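Local coordinates for protein transcriptional regulator (Saccharomonospora viridis, PDB 4KWA) that probably binds DNA as a TetR-family transcriptional repressor, and carries choline in the pocket of its ligand-binding domain, at residues Ile74-Glu79 and Gln138-Phe143. Sequence-based numbering, arbitrary orientation. Where two conformers were deposited one is given.
Sequences IADARE and QKQGVF
Gln140 pairs through both atoms of its carboxamide with the backbone where the loop runs into helix 77-86. Gln140 NE2 donates to Ala75 O at 3.0 Å. Gln140 OE1 accepts from Ala77 N, also at 3.0 Å, and both bonds are nearly straight (168° and 170°). A glutamine suits this place because donor and acceptor sit side by side; its chain runs extended beyond CG (chi2 -176°), carrying the amide to the start of the helix, and Ala75 O lies almost exactly in the amide plane.

Between the two gripped residues, Asp76 is the N-cap of the helix that starts at Ala77. Asp76 OD2 takes Arg78 N at 2.9 Å, and more weakly Glu79 N, so Gln140 and Asp76 together engage the amides of the first helical turn.

The apolar part of the contact is built round Phe143. The tip of its ring comes obliquely against the helix start, with its closest approach to the backbone, Phe143 CZ to Ala77 O at 3.7 Å. Phe143 CE2 meets Ala77 CB at 4.2 Å; alanine's single methyl leaves room for both Gln140 and the ring. Val142 CG1 touches Arg78 CB; in the conformer given, the arginine chain leads away and NE forms a salt bridge with Glu187.

Gly141 has the positive phi that glycine readily accepts and makes the Schellman motif after helix 113-139. The contact thus ties that helix's C-terminal end to the N-terminus of helix 77-86 within the ligand-binding domain, with Phe143 also packing on Leu81 and Glu187 belonging to helix 175-190.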
# COMPACT_ATOMS: atom_id res chain seq x y z
N ILE A 74 16.61 25.23 1.55
CA ILE A 74 16.04 25.08 2.88
C ILE A 74 16.99 24.54 3.94
O ILE A 74 17.32 23.35 3.91
CB ILE A 74 14.83 24.14 2.82
CG1 ILE A 74 13.95 24.56 1.64
CG2 ILE A 74 14.07 24.21 4.12
CD1 ILE A 74 13.37 25.97 1.70
N ALA A 75 17.40 25.37 4.89
CA ALA A 75 18.36 24.89 5.94
C ALA A 75 17.70 24.44 7.24
O ALA A 75 18.28 23.62 7.98
CB ALA A 75 19.43 25.96 6.25
N ASP A 76 16.51 24.97 7.55
CA ASP A 76 15.82 24.62 8.80
C ASP A 76 15.25 23.19 8.66
O ASP A 76 14.51 22.90 7.72
CB ASP A 76 14.72 25.62 9.13
CG ASP A 76 14.11 25.34 10.50
OD1 ASP A 76 14.57 25.96 11.47
OD2 ASP A 76 13.29 24.43 10.63
N ALA A 77 15.58 22.27 9.56
CA ALA A 77 15.11 20.92 9.35
C ALA A 77 13.57 20.76 9.49
O ALA A 77 13.01 19.91 8.86
CB ALA A 77 15.87 19.93 10.27
N ARG A 78 12.89 21.59 10.27
CA ARG A 78 11.42 21.43 10.33
C ARG A 78 10.86 21.76 8.96
O ARG A 78 9.99 21.01 8.44
CB ARG A 78 10.72 22.30 11.38
CG ARG A 78 9.19 22.21 11.29
CD ARG A 78 8.34 23.11 12.22
NE ARG A 78 7.02 23.24 11.59
CZ ARG A 78 6.81 23.98 10.50
NH1 ARG A 78 7.83 24.63 9.94
NH2 ARG A 78 5.61 24.03 9.93
N GLU A 79 11.31 22.87 8.39
CA GLU A 79 10.83 23.27 7.03
C GLU A 79 11.22 22.15 6.04
O GLU A 79 10.43 21.79 5.18
CB GLU A 79 11.38 24.61 6.54
CG GLU A 79 10.70 25.05 5.25
CD GLU A 79 9.18 25.31 5.38
OE1 GLU A 79 8.66 25.48 6.51
OE2 GLU A 79 8.49 25.36 4.32
N GLN A 138 17.34 17.26 15.21
CA GLN A 138 17.73 16.91 16.55
C GLN A 138 18.93 17.72 16.93
O GLN A 138 18.92 18.32 18.02
CB GLN A 138 18.01 15.41 16.68
CG GLN A 138 16.72 14.62 16.72
CD GLN A 138 16.91 13.09 16.67
OE1 GLN A 138 17.92 12.56 16.19
NE2 GLN A 138 15.91 12.40 17.07
N LYS A 139 19.93 17.78 16.06
CA LYS A 139 21.16 18.59 16.36
C LYS A 139 20.84 20.11 16.50
O LYS A 139 21.43 20.84 17.33
CB LYS A 139 22.23 18.37 15.31
CG LYS A 139 23.60 18.96 15.68
CD LYS A 139 24.76 18.60 14.75
CE LYS A 139 24.68 19.09 13.30
NZ LYS A 139 23.80 18.32 12.35
N GLN A 140 19.96 20.60 15.62
CA GLN A 140 19.50 21.99 15.64
C GLN A 140 18.63 22.31 16.90
O GLN A 140 18.30 23.48 17.15
CB GLN A 140 18.68 22.27 14.35
CG GLN A 140 19.52 22.29 13.06
CD GLN A 140 18.71 22.66 11.82
OE1 GLN A 140 17.51 22.76 11.87
NE2 GLN A 140 19.38 22.90 10.72
N GLY A 141 18.18 21.28 17.61
CA GLY A 141 17.35 21.38 18.82
C GLY A 141 15.88 21.63 18.54
O GLY A 141 15.12 22.03 19.43
N VAL A 142 15.43 21.37 17.32
CA VAL A 142 14.01 21.59 17.04
C VAL A 142 13.19 20.33 17.07
O VAL A 142 11.94 20.41 17.18
CB VAL A 142 13.82 22.39 15.74
CG1 VAL A 142 12.36 22.52 15.38
CG2 VAL A 142 14.43 23.80 15.87
N PHE A 143 13.87 19.18 17.03
CA PHE A 143 13.26 17.88 17.09
C PHE A 143 13.69 17.16 18.37
O PHE A 143 14.84 17.26 18.78
CB PHE A 143 13.61 16.94 15.89
CG PHE A 143 13.14 17.37 14.55
CD1 PHE A 143 12.08 18.22 14.35
CD2 PHE A 143 13.70 16.83 13.46
CE1 PHE A 143 11.70 18.58 13.04
CE2 PHE A 143 13.35 17.21 12.18
CZ PHE A 143 12.31 18.08 11.97